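Local coordinates for 3-oxoacyl-[acyl-carrier-protein] reductase (Sinorhizobium meliloti, PDB 3U9L) that is a short-chain dehydrogenase/reductase that probably catalyses NADPH-dependent reduction of 3-oxoacyl-[acyl-carrier-protein] substrates, at residues A[19-24]-A[246-251]; A[76-81]-A[126-131]; A[173-178]-A[183-188]; A[259-264]-A[278-283]. One frame throughout, in Å; residues are numbered along the deposited sequence.

Interaction 1 of 4, residues A[19-24]-A[246-251]; sequences RLTAEA and DAIVRV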
loop_
_atom_site.group_PDB
_atom_site.type_symbol
_atom_site.label_atom_id
_atom_site.label_comp_id
_atom_site.label_asym_id
_atom_site.label_seq_id
_atom_site.Cartn_x
_atom_site.Cartn_y
_atom_site.Cartn_z
ATOM N N ARG A 19 13.139 0.266 20.066
ATOM C CA ARG A 19 13.834 0.304 21.340
ATOM C C ARG A 19 14.986 1.293 21.401
ATOM O O ARG A 19 15.109 2.007 22.357
ATOM C CB ARG A 19 14.324 -1.088 21.664
ATOM C CG ARG A 19 15.193 -1.159 22.890
ATOM C CD ARG A 19 15.119 -2.558 23.427
ATOM N NE ARG A 19 16.368 -2.941 24.010
ATOM C CZ ARG A 19 16.717 -4.216 24.234
ATOM N NH1 ARG A 19 15.897 -5.244 23.949
ATOM N NH2 ARG A 19 17.891 -4.435 24.727
ATOM N N LEU A 20 15.849 1.330 20.406
ATOM C CA LEU A 20 16.943 2.275 20.443
ATOM C C LEU A 20 16.382 3.688 20.376
ATOM O O LEU A 20 16.911 4.670 20.954
ATOM C CB LEU A 20 17.850 2.032 19.245
ATOM C CG LEU A 20 18.598 0.690 19.258
ATOM C CD1 LEU A 20 19.631 0.578 18.112
ATOM C CD2 LEU A 20 19.294 0.487 20.595
ATOM N N THR A 21 15.290 3.837 19.648
ATOM C CA THR A 21 14.700 5.189 19.589
ATOM C C THR A 21 14.140 5.635 20.929
ATOM O O THR A 21 14.326 6.806 21.315
ATOM C CB THR A 21 13.644 5.281 18.471
ATOM O OG1 THR A 21 14.314 5.069 17.224
ATOM C CG2 THR A 21 13.016 6.670 18.427
ATOM N N ALA A 22 13.434 4.746 21.632
ATOM C CA ALA A 22 12.893 5.067 22.959
ATOM C C ALA A 22 14.043 5.435 23.916
ATOM O O ALA A 22 13.995 6.452 24.594
ATOM C CB ALA A 22 12.102 3.908 23.490
ATOM N N GLU A 23 15.131 4.657 23.886
ATOM C CA GLU A 23 16.280 4.958 24.742
ATOM C C GLU A 23 16.944 6.289 24.377
ATOM O O GLU A 23 17.258 7.098 25.248
ATOM C CB GLU A 23 17.294 3.794 24.720
ATOM C CG GLU A 23 16.643 2.498 25.151
ATOM C CD GLU A 23 17.585 1.263 25.107
ATOM O OE1 GLU A 23 18.615 1.292 24.377
ATOM O OE2 GLU A 23 17.260 0.252 25.807
ATOM N N ALA A 24 17.173 6.535 23.099
ATOM C CA ALA A 24 17.785 7.820 22.720
ATOM C C ALA A 24 16.923 9.033 23.065
ATOM O O ALA A 24 17.432 10.081 23.502
ATOM C CB ALA A 24 18.163 7.822 21.212
ATOM N N ASP A 246 19.094 8.291 16.018
ATOM C CA ASP A 246 19.656 9.630 16.165
ATOM C C ASP A 246 18.931 10.593 15.237
ATOM O O ASP A 246 18.722 11.730 15.602
ATOM C CB ASP A 246 21.160 9.641 15.900
ATOM C CG ASP A 246 21.947 8.807 16.945
ATOM O OD1 ASP A 246 21.681 8.925 18.207
ATOM O OD2 ASP A 246 22.798 8.007 16.471
ATOM N N ALA A 247 18.516 10.124 14.060
ATOM C CA ALA A 247 17.681 10.988 13.177
ATOM C C ALA A 247 16.406 11.372 13.865
ATOM O O ALA A 247 15.947 12.492 13.731
ATOM C CB ALA A 247 17.381 10.301 11.838
ATOM N N ILE A 248 15.817 10.455 14.624
ATOM C CA ILE A 248 14.555 10.773 15.301
ATOM C C ILE A 248 14.681 11.780 16.460
ATOM O O ILE A 248 13.833 12.660 16.641
ATOM C CB ILE A 248 13.818 9.498 15.762
ATOM C CG1 ILE A 248 13.345 8.764 14.525
ATOM C CG2 ILE A 248 12.607 9.874 16.677
ATOM C CD1 ILE A 248 12.859 7.367 14.794
ATOM N N VAL A 249 15.734 11.623 17.254
ATOM C CA VAL A 249 16.042 12.580 18.309
ATOM C C VAL A 249 16.205 13.956 17.686
ATOM O O VAL A 249 15.652 14.915 18.208
ATOM C CB VAL A 249 17.342 12.178 19.049
ATOM C CG1 VAL A 249 17.828 13.321 19.948
ATOM C CG2 VAL A 249 17.145 10.832 19.811
ATOM N N ARG A 250 16.931 14.049 16.562
ATOM C CA ARG A 250 17.064 15.338 15.833
ATOM C C ARG A 250 15.750 15.904 15.324
ATOM O O ARG A 250 15.523 17.104 15.410
ATOM C CB ARG A 250 18.046 15.253 14.657
ATOM C CG ARG A 250 19.488 15.377 15.086
ATOM C CD ARG A 250 20.492 15.428 13.868
ATOM N NE ARG A 250 20.307 14.260 12.992
ATOM C CZ ARG A 250 21.099 13.192 12.962
ATOM N NH1 ARG A 250 22.187 13.122 13.756
ATOM N NH2 ARG A 250 20.789 12.190 12.141
ATOM N N VAL A 251 14.876 15.072 14.756
ATOM C CA VAL A 251 13.539 15.592 14.389
ATOM C C VAL A 251 12.786 16.166 15.588
ATOM O O VAL A 251 12.244 17.286 15.545
ATOM C CB VAL A 251 12.697 14.478 13.725
ATOM C CG1 VAL A 251 11.242 14.906 13.552
ATOM C CG2 VAL A 251 13.323 14.089 12.368
#
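T21 and A24, one turn apart on helix 16-27, meet I248 and V249 on helix 242-252, and the contact between the segments is carried by van der Waals packing. The T21–I248 pair has the two side chains crossing at about a right angle. The T21 methyl CG2 lies 3.7 Å from I248 CD1 and touches I248 CG2 as well, so it sits against both branches of the isoleucine. This methyl stands anti to the backbone N of T21 (OG1 chi1 -64°), which turns the hydroxyl the other way, beside that N. T21 OG1 comes within 3.6 Å of I248 CD1, but its polar need is met inside its own helix by a hydrogen bond with the carbonyl O of F17.

Helix 16-27 follows the first strand of the Rossmann fold, its first turn overlapping the glycine-rich stretch of this family, and helix 242-252 leads to the last strand of the sheet, so the contact joins the start of the fold to its end on one face of the sheet.

The second pair is wholly apolar. V249 CG2 approaches A24 CB to 3.5 Å, tighter than a usual carbon contact, and also reaches the carbonyl carbon of A24 at 3.7 Å. At this point the backbones are near, with the CA atoms of A24 and V249 6.7 Å apart. A245 extends the interface by touching L20, T21 and A24, and A28 packs on V249.

Interaction 2 of 4, residues A[76-81]-A[126-131]; sequences RAIDQI and NRAALP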
loop_
_atom_site.group_PDB
_atom_site.type_symbol
_atom_site.label_atom_id
_atom_site.label_comp_id
_atom_site.label_asym_id
_atom_site.label_seq_id
_atom_site.Cartn_x
_atom_site.Cartn_y
_atom_site.Cartn_z
ATOM N N ARG A 76 -6.888 1.367 26.417
ATOM C CA ARG A 76 -6.446 1.329 27.791
ATOM C C ARG A 76 -5.134 2.050 27.952
ATOM O O ARG A 76 -4.961 2.827 28.881
ATOM C CB ARG A 76 -6.297 -0.136 28.230
ATOM C CG ARG A 76 -6.011 -0.290 29.729
ATOM C CD ARG A 76 -5.785 -1.770 30.128
ATOM N NE ARG A 76 -5.391 -1.894 31.540
ATOM C CZ ARG A 76 -4.139 -1.771 31.990
ATOM N NH1 ARG A 76 -3.137 -1.519 31.135
ATOM N NH2 ARG A 76 -3.889 -1.894 33.293
ATOM N N ALA A 77 -4.180 1.748 27.067
ATOM C CA ALA A 77 -2.829 2.304 27.193
ATOM C C ALA A 77 -2.842 3.810 26.963
ATOM O O ALA A 77 -2.072 4.530 27.569
ATOM C CB ALA A 77 -1.929 1.655 26.188
ATOM N N ILE A 78 -3.673 4.278 26.031
ATOM C CA ILE A 78 -3.774 5.719 25.764
ATOM C C ILE A 78 -4.423 6.410 26.949
ATOM O O ILE A 78 -3.979 7.466 27.371
ATOM C CB ILE A 78 -4.600 6.019 24.489
ATOM C CG1 ILE A 78 -3.876 5.474 23.256
ATOM C CG2 ILE A 78 -4.939 7.553 24.360
ATOM C CD1 ILE A 78 -2.540 6.000 23.047
ATOM N N ASP A 79 -5.510 5.842 27.464
ATOM C CA ASP A 79 -6.075 6.355 28.724
ATOM C C ASP A 79 -5.090 6.425 29.883
ATOM O O ASP A 79 -5.145 7.378 30.675
ATOM C CB ASP A 79 -7.254 5.515 29.129
ATOM C CG ASP A 79 -8.377 5.686 28.187
ATOM O OD1 ASP A 79 -8.447 6.800 27.574
ATOM O OD2 ASP A 79 -9.183 4.746 28.048
ATOM N N GLN A 80 -4.174 5.444 29.981
ATOM C CA GLN A 80 -3.162 5.547 31.058
ATOM C C GLN A 80 -2.235 6.768 30.947
ATOM O O GLN A 80 -2.014 7.492 31.922
ATOM C CB GLN A 80 -2.351 4.257 31.210
ATOM C CG GLN A 80 -3.128 3.220 32.024
ATOM C CD GLN A 80 -2.555 1.810 31.896
ATOM O OE1 GLN A 80 -1.551 1.585 31.206
ATOM N NE2 GLN A 80 -3.209 0.840 32.554
ATOM N N ILE A 81 -1.700 6.980 29.751
ATOM C CA ILE A 81 -0.845 8.111 29.467
ATOM C C ILE A 81 -1.578 9.432 29.692
ATOM O O ILE A 81 -1.071 10.331 30.343
ATOM C CB ILE A 81 -0.309 8.048 28.012
ATOM C CG1 ILE A 81 0.619 6.821 27.858
ATOM C CG2 ILE A 81 0.446 9.320 27.680
ATOM C CD1 ILE A 81 1.176 6.613 26.458
ATOM N N ASN A 126 -4.057 5.678 16.106
ATOM C CA ASN A 126 -4.481 7.027 15.759
ATOM C C ASN A 126 -5.903 7.380 16.250
ATOM O O ASN A 126 -6.154 8.476 16.765
ATOM C CB ASN A 126 -4.375 7.244 14.236
ATOM C CG ASN A 126 -2.968 7.554 13.817
ATOM O OD1 ASN A 126 -2.228 8.140 14.568
ATOM N ND2 ASN A 126 -2.582 7.139 12.629
ATOM N N ARG A 127 -6.836 6.450 16.056
ATOM C CA ARG A 127 -8.194 6.713 16.459
ATOM C C ARG A 127 -8.290 6.938 17.983
ATOM O O ARG A 127 -9.144 7.718 18.460
ATOM C CB ARG A 127 -9.130 5.608 15.982
ATOM C CG ARG A 127 -9.561 5.843 14.502
ATOM C CD ARG A 127 -10.425 4.655 13.949
ATOM N NE ARG A 127 -11.611 4.366 14.775
ATOM C CZ ARG A 127 -12.733 5.080 14.777
ATOM N NH1 ARG A 127 -13.726 4.725 15.592
ATOM N NH2 ARG A 127 -12.875 6.146 13.983
ATOM N N ALA A 128 -7.405 6.289 18.738
ATOM C CA ALA A 128 -7.335 6.490 20.202
ATOM C C ALA A 128 -6.649 7.794 20.611
ATOM O O ALA A 128 -7.123 8.517 21.500
ATOM C CB ALA A 128 -6.610 5.250 20.882
ATOM N N ALA A 129 -5.520 8.094 20.001
ATOM C CA ALA A 129 -4.671 9.200 20.383
ATOM C C ALA A 129 -5.016 10.532 19.785
ATOM O O ALA A 129 -4.899 11.521 20.410
ATOM C CB ALA A 129 -3.215 8.899 20.122
ATOM N N LEU A 130 -5.440 10.502 18.543
ATOM C CA LEU A 130 -5.726 11.711 17.855
ATOM C C LEU A 130 -6.769 12.667 18.471
ATOM O O LEU A 130 -6.569 13.822 18.417
ATOM C CB LEU A 130 -5.931 11.465 16.354
ATOM C CG LEU A 130 -4.748 11.158 15.447
ATOM C CD1 LEU A 130 -5.173 11.024 14.076
ATOM C CD2 LEU A 130 -3.726 12.210 15.571
ATOM N N PRO A 131 -7.829 12.153 19.041
ATOM C CA PRO A 131 -8.794 13.047 19.697
ATOM C C PRO A 131 -8.066 13.886 20.717
ATOM O O PRO A 131 -8.344 15.018 20.795
ATOM C CB PRO A 131 -9.727 12.039 20.379
ATOM C CG PRO A 131 -9.733 10.923 19.432
ATOM C CD PRO A 131 -8.525 10.974 18.562
#
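I78 and A129 mark the point where the two helical segments come nearest, their CA atoms 6.5 Å apart. In segment 76-81, Q80 N bonds to R76 O, while the bond from I81 N to A77 O is weak. In segment 126-131 the bond from L130 N to N126 O is kept at 2.8 Å, whereas the N of P131 makes none to the preceding turn, and the helix kinks there. The small alanines on the second helix let the backbones draw this close.

Within segment 76-81, I78 supplies all of the contact, and its CG1, CG2 and CD1 each meet a different atom. CG1 meets A128 CB at 3.6 Å. The methyl CG2 rests 3.7 Å from the carbonyl O of A128, against the backbone. The terminal CD1 is folded back beside CA by a chi2 of -58°, which brings it 4.2 Å from A129 CB. An alanine in place of I78 is likely to open a gap against both alanines, since the contacts of all three carbons would go.

The pair joins helices 71-85 and 108-136 of the Rossmann fold. I88 packs on I78, and Q71, V74 and D75 of helix 71-85 extend the seam along A128. L64 of strand 61-65 touches A77 and I81, while L130 touches Y174 and L178 of helix 158-179, and R127 forms a salt bridge with D208 of the second subunit.

Interaction 3 of 4, residues A[173-178]-A[183-188]; sequences QYAREL and IETSII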
loop_
_atom_site.group_PDB
_atom_site.type_symbol
_atom_site.label_atom_id
_atom_site.label_comp_id
_atom_site.label_asym_id
_atom_site.label_seq_id
_atom_site.Cartn_x
_atom_site.Cartn_y
_atom_site.Cartn_z
ATOM N N GLN A 173 -1.576 11.188 3.792
ATOM C CA GLN A 173 -2.921 11.664 3.886
ATOM C C GLN A 173 -3.216 12.345 5.216
ATOM O O GLN A 173 -3.782 13.463 5.238
ATOM C CB GLN A 173 -3.899 10.498 3.612
ATOM C CG GLN A 173 -3.838 9.900 2.170
ATOM C CD GLN A 173 -4.624 10.744 1.214
ATOM O OE1 GLN A 173 -5.908 10.688 1.164
ATOM N NE2 GLN A 173 -3.907 11.575 0.460
ATOM N N TYR A 174 -2.804 11.723 6.321
ATOM C CA TYR A 174 -3.013 12.299 7.648
ATOM C C TYR A 174 -2.257 13.606 7.793
ATOM O O TYR A 174 -2.758 14.549 8.403
ATOM C CB TYR A 174 -2.537 11.329 8.724
ATOM C CG TYR A 174 -3.608 10.389 9.249
ATOM C CD1 TYR A 174 -4.615 10.855 10.112
ATOM C CD2 TYR A 174 -3.570 9.045 8.968
ATOM C CE1 TYR A 174 -5.579 9.998 10.650
ATOM C CE2 TYR A 174 -4.553 8.160 9.504
ATOM C CZ TYR A 174 -5.559 8.655 10.336
ATOM O OH TYR A 174 -6.517 7.811 10.891
ATOM N N ALA A 175 -1.050 13.664 7.231
ATOM C CA ALA A 175 -0.266 14.899 7.240
ATOM C C ALA A 175 -1.122 16.078 6.761
ATOM O O ALA A 175 -1.143 17.139 7.416
ATOM C CB ALA A 175 0.998 14.758 6.339
ATOM N N ARG A 176 -1.845 15.895 5.649
ATOM C CA ARG A 176 -2.707 16.977 5.097
ATOM C C ARG A 176 -3.955 17.191 5.949
ATOM O O ARG A 176 -4.380 18.312 6.181
ATOM C CB ARG A 176 -3.232 16.626 3.699
ATOM C CG ARG A 176 -2.240 16.458 2.548
ATOM C CD ARG A 176 -0.835 16.460 2.920
ATOM N NE ARG A 176 -0.017 16.090 1.746
ATOM C CZ ARG A 176 1.279 16.361 1.643
ATOM N NH1 ARG A 176 1.913 16.019 0.526
ATOM N NH2 ARG A 176 1.933 17.014 2.623
ATOM N N GLU A 177 -4.569 16.091 6.354
ATOM C CA GLU A 177 -5.857 16.143 7.010
ATOM C C GLU A 177 -5.729 16.638 8.460
ATOM O O GLU A 177 -6.688 17.121 9.022
ATOM C CB GLU A 177 -6.541 14.776 6.963
ATOM C CG GLU A 177 -6.847 14.214 5.525
ATOM C CD GLU A 177 -7.544 12.829 5.592
ATOM O OE1 GLU A 177 -8.099 12.504 6.661
ATOM O OE2 GLU A 177 -7.522 12.034 4.606
ATOM N N LEU A 178 -4.546 16.549 9.048
ATOM C CA LEU A 178 -4.349 17.021 10.394
ATOM C C LEU A 178 -3.713 18.398 10.421
ATOM O O LEU A 178 -3.566 18.985 11.508
ATOM C CB LEU A 178 -3.422 16.081 11.177
ATOM C CG LEU A 178 -3.927 14.647 11.417
ATOM C CD1 LEU A 178 -2.832 13.835 12.058
ATOM C CD2 LEU A 178 -5.192 14.717 12.326
ATOM N N ILE A 183 -1.306 19.824 13.821
ATOM C CA ILE A 183 -0.503 18.628 14.027
ATOM C C ILE A 183 0.526 18.411 12.893
ATOM O O ILE A 183 0.192 18.435 11.713
ATOM C CB ILE A 183 -1.371 17.400 14.279
ATOM C CG1 ILE A 183 -2.108 17.592 15.621
ATOM C CG2 ILE A 183 -0.548 16.091 14.321
ATOM C CD1 ILE A 183 -3.325 16.630 15.706
ATOM N N GLU A 184 1.770 18.254 13.297
ATOM C CA GLU A 184 2.888 18.141 12.386
ATOM C C GLU A 184 3.142 16.662 12.073
ATOM O O GLU A 184 2.790 15.792 12.869
ATOM C CB GLU A 184 4.124 18.738 13.045
ATOM C CG GLU A 184 5.140 19.294 12.043
ATOM C CD GLU A 184 6.170 20.256 12.693
ATOM O OE1 GLU A 184 5.935 20.608 13.900
ATOM O OE2 GLU A 184 7.174 20.648 11.976
ATOM N N THR A 185 3.796 16.395 10.949
ATOM C CA THR A 185 4.134 15.036 10.543
ATOM C C THR A 185 5.575 14.975 10.074
ATOM O O THR A 185 6.048 15.865 9.333
ATOM C CB THR A 185 3.293 14.583 9.354
ATOM O OG1 THR A 185 1.919 14.478 9.751
ATOM C CG2 THR A 185 3.751 13.193 8.865
ATOM N N SER A 186 6.265 13.913 10.461
ATOM C CA SER A 186 7.567 13.649 9.915
ATOM C C SER A 186 7.670 12.127 9.665
ATOM O O SER A 186 7.231 11.310 10.507
ATOM C CB SER A 186 8.649 14.219 10.869
ATOM O OG SER A 186 9.926 13.886 10.347
ATOM N N ILE A 187 8.192 11.732 8.493
ATOM C CA ILE A 187 8.227 10.353 8.122
ATOM C C ILE A 187 9.702 9.925 7.994
ATOM O O ILE A 187 10.492 10.531 7.280
ATOM C CB ILE A 187 7.538 10.077 6.773
ATOM C CG1 ILE A 187 6.050 10.534 6.816
ATOM C CG2 ILE A 187 7.671 8.572 6.450
ATOM C CD1 ILE A 187 5.194 10.458 5.523
ATOM N N ILE A 188 10.059 8.893 8.720
ATOM C CA ILE A 188 11.407 8.369 8.683
ATOM C C ILE A 188 11.408 7.230 7.669
ATOM O O ILE A 188 10.556 6.329 7.697
ATOM C CB ILE A 188 11.838 7.837 10.078
ATOM C CG1 ILE A 188 11.510 8.857 11.222
ATOM C CG2 ILE A 188 13.278 7.391 10.052
ATOM C CD1 ILE A 188 12.060 10.301 11.046
HETATM O O HOH W 1 0.721 17.191 9.515
#
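The hydroxyl of T185 points at the backbone of A175: its OG1 lies 3.4 Å from A175 CA and nearly as close to A175 CB. T185 holds OG1 beside its own backbone N (chi1 -66°), and its CB and methyl CG2 both lie against the alanine methyl. T185 OG1 donates to a water 3.0 Å away, which in turn donates to A175 O at 2.8 Å and to I183 O at 2.6 Å. That water therefore ties helix carbonyl, strand carbonyl and threonine together, satisfying polar atoms in a buried interface.

Helix 158-179 and strand 183-190 are the second half of a beta-alpha-beta crossover that starts at strand 139-144, and the contact lies just either side of the short turn joining them.

Nearer that turn, L178 and I183 cross obliquely. L178 CD1 meets the methyl I183 CG2 at 3.9 Å, while the CB atoms of the two residues are equally near each other. Alongside this apolar pair, I183 N makes a weak hydrogen bond of 3.3 Å to L178 O, with an N-H...O angle of 156°. L141 and L130 cover L178 from within the chain, Y215 of the second subunit also packs on it, and F261 touches A175.

Interaction 4 of 4, residues A[259-264]-A[278-283]; sequences RPFRVH and VLDRLR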
loop_
_atom_site.group_PDB
_atom_site.type_symbol
_atom_site.label_atom_id
_atom_site.label_comp_id
_atom_site.label_asym_id
_atom_site.label_seq_id
_atom_site.Cartn_x
_atom_site.Cartn_y
_atom_site.Cartn_z
ATOM N N ARG A 259 10.213 21.103 11.254
ATOM C CA ARG A 259 10.566 19.693 11.049
ATOM C C ARG A 259 10.516 19.212 9.583
ATOM O O ARG A 259 9.583 19.535 8.845
ATOM C CB ARG A 259 9.701 18.831 11.961
ATOM C CG ARG A 259 9.949 19.193 13.404
ATOM C CD ARG A 259 9.172 18.338 14.324
ATOM N NE ARG A 259 9.597 18.509 15.717
ATOM C CZ ARG A 259 8.871 19.115 16.662
ATOM N NH1 ARG A 259 7.658 19.578 16.382
ATOM N NH2 ARG A 259 9.334 19.186 17.910
ATOM N N PRO A 260 11.511 18.403 9.167
ATOM C CA PRO A 260 11.489 17.901 7.790
ATOM C C PRO A 260 10.283 16.997 7.641
ATOM O O PRO A 260 9.953 16.325 8.617
ATOM C CB PRO A 260 12.755 17.037 7.684
ATOM C CG PRO A 260 13.325 16.900 9.154
ATOM C CD PRO A 260 12.457 17.709 10.071
ATOM N N PHE A 261 9.702 16.929 6.446
ATOM C CA PHE A 261 8.636 15.974 6.148
ATOM C C PHE A 261 9.094 14.473 6.061
ATOM O O PHE A 261 8.418 13.629 6.582
ATOM C CB PHE A 261 7.913 16.379 4.852
ATOM C CG PHE A 261 6.697 15.548 4.549
ATOM C CD1 PHE A 261 5.579 15.627 5.353
ATOM C CD2 PHE A 261 6.672 14.690 3.455
ATOM C CE1 PHE A 261 4.450 14.868 5.088
ATOM C CE2 PHE A 261 5.533 13.926 3.168
ATOM C CZ PHE A 261 4.420 14.014 3.993
ATOM N N ARG A 262 10.241 14.231 5.460
ATOM C CA ARG A 262 10.845 12.912 5.418
ATOM C C ARG A 262 12.310 12.959 5.781
ATOM O O ARG A 262 12.967 13.895 5.438
ATOM C CB ARG A 262 10.727 12.253 4.063
ATOM C CG ARG A 262 9.396 11.912 3.627
ATOM C CD ARG A 262 9.440 11.221 2.337
ATOM N NE ARG A 262 8.113 10.907 1.900
ATOM C CZ ARG A 262 7.423 9.864 2.281
ATOM N NH1 ARG A 262 6.214 9.723 1.828
ATOM N NH2 ARG A 262 8.003 8.855 2.828
ATOM N N VAL A 263 12.811 11.924 6.439
ATOM C CA VAL A 263 14.248 11.864 6.761
ATOM C C VAL A 263 14.654 10.487 6.252
ATOM O O VAL A 263 14.011 9.489 6.580
ATOM C CB VAL A 263 14.562 12.051 8.294
ATOM C CG1 VAL A 263 16.035 11.840 8.590
ATOM C CG2 VAL A 263 14.164 13.445 8.774
ATOM N N HIS A 264 15.662 10.457 5.387
ATOM C CA HIS A 264 16.166 9.237 4.755
ATOM C C HIS A 264 17.387 8.748 5.537
ATOM O O HIS A 264 18.333 9.505 5.751
ATOM C CB HIS A 264 16.447 9.482 3.259
ATOM C CG HIS A 264 15.212 9.885 2.502
ATOM N ND1 HIS A 264 14.271 8.971 2.072
ATOM C CD2 HIS A 264 14.721 11.106 2.163
ATOM C CE1 HIS A 264 13.261 9.615 1.503
ATOM N NE2 HIS A 264 13.495 10.907 1.553
ATOM N N VAL A 278 11.122 13.220 -5.477
ATOM C CA VAL A 278 10.233 13.418 -6.630
ATOM C C VAL A 278 8.752 13.263 -6.255
ATOM O O VAL A 278 7.931 14.168 -6.544
ATOM C CB VAL A 278 10.575 12.469 -7.838
ATOM C CG1 VAL A 278 9.489 12.573 -8.917
ATOM C CG2 VAL A 278 11.969 12.817 -8.404
ATOM N N LEU A 279 8.367 12.157 -5.602
ATOM C CA LEU A 279 6.934 12.052 -5.203
ATOM C C LEU A 279 6.459 13.210 -4.317
ATOM O O LEU A 279 5.340 13.706 -4.505
ATOM C CB LEU A 279 6.567 10.760 -4.470
ATOM C CG LEU A 279 6.892 9.482 -5.251
ATOM C CD1 LEU A 279 6.433 8.225 -4.489
ATOM C CD2 LEU A 279 6.355 9.471 -6.683
ATOM N N ASP A 280 7.254 13.575 -3.306
ATOM C CA ASP A 280 6.906 14.677 -2.424
ATOM C C ASP A 280 6.673 15.983 -3.242
ATOM O O ASP A 280 5.805 16.779 -2.909
ATOM C CB ASP A 280 8.024 14.951 -1.415
ATOM C CG ASP A 280 8.165 13.823 -0.359
ATOM O OD1 ASP A 280 7.275 12.918 -0.288
ATOM O OD2 ASP A 280 9.163 13.857 0.415
ATOM N N ARG A 281 7.522 16.212 -4.238
ATOM C CA ARG A 281 7.477 17.433 -5.054
ATOM C C ARG A 281 6.185 17.437 -5.901
ATOM O O ARG A 281 5.476 18.441 -5.986
ATOM C CB ARG A 281 8.680 17.462 -6.000
ATOM C CG ARG A 281 8.797 18.691 -6.829
ATOM C CD ARG A 281 9.390 19.793 -5.949
ATOM N NE ARG A 281 9.407 21.100 -6.613
ATOM C CZ ARG A 281 10.046 22.168 -6.163
ATOM N NH1 ARG A 281 10.791 22.104 -5.046
ATOM N NH2 ARG A 281 9.990 23.288 -6.886
ATOM N N LEU A 282 5.893 16.327 -6.544
ATOM C CA LEU A 282 4.644 16.167 -7.323
ATOM C C LEU A 282 3.372 16.336 -6.471
ATOM O O LEU A 282 2.393 16.882 -6.913
ATOM C CB LEU A 282 4.573 14.775 -8.016
ATOM C CG LEU A 282 5.672 14.466 -9.053
ATOM C CD1 LEU A 282 5.744 12.896 -9.383
ATOM C CD2 LEU A 282 5.505 15.339 -10.247
ATOM N N ARG A 283 3.395 15.845 -5.247
ATOM C CA ARG A 283 2.234 15.948 -4.369
ATOM C C ARG A 283 1.993 17.369 -3.901
ATOM O O ARG A 283 0.856 17.831 -3.856
ATOM C CB ARG A 283 2.429 14.990 -3.185
ATOM C CG ARG A 283 2.179 13.530 -3.583
ATOM C CD ARG A 283 2.658 12.545 -2.513
ATOM N NE ARG A 283 2.422 11.183 -3.019
ATOM C CZ ARG A 283 2.990 10.071 -2.540
ATOM N NH1 ARG A 283 3.860 10.145 -1.524
ATOM N NH2 ARG A 283 2.674 8.904 -3.084
HETATM O O HOH W 2 12.246 13.010 0.412
#
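R262 and D280 form a salt bridge between the outermost strand, within this chain, of the Rossmann sheet, 262-265, and the C-terminal helix 272-289. R262 NE donates to D280 OD1 at 3.1 Å with an N-H...O angle of 165°, entering by the syn lone pair. The guanidinium and carboxylate are nearly coplanar, 20° apart, though OD1 is tilted out of the guanidinium plane. The arginine reaches this far because its chain is extended from CG to NE. Its NH1 makes a second salt bridge with D168 of helix 158-179, and F276 adds a cation-pi contact, so the group has three partners. A leucine in place of R262 would probably leave both D280 and D168 without their shared positive mate and take away a bond that helps hold the D280 carboxylate.

D280 OD2 accepts from a water at 3.2 Å; that water is also 2.7 Å from H264 NE2, in the plane of the imidazole. From the helix side R283 brings NH1 to 4.1 Å from R262 NH1, two like charges beside the acidic D280, not bonded. The F261 ring and carboxylate planes are 77° apart; D280 OD1 lies at the ring edge, in plane, 4.0 Å from F261 CE2.

Overall arrangement
Interactions 3 and 4 are the closest pair, their centres 11 Å apart, because strands 183-190 and 262-265 are neighbours, with probable hydrogen bonds from I187 N to F261 O (2.7 Å) and V263 N to I187 O (2.8 Å). Interaction 1 reaches both strands from the opposite face of the sheet, V251 CG1 packing 3.6 Å from S186 OG and V251 CG2 3.7 Å from V263 CG2. Interaction 2 meets interaction 3 at L130 CD1 and Y174 CE1 (3.6 Å) but stays about 12 Å from interaction 1 (nearest atoms). Interactions 2, 3 and 4 touch the second subunit. The start of helix 16-27 overlaps the glycine-rich cofactor-binding turn of relatives, and helix 158-179 carries a Tyr-x-x-x-Lys sequence, probably catalytic as in this family.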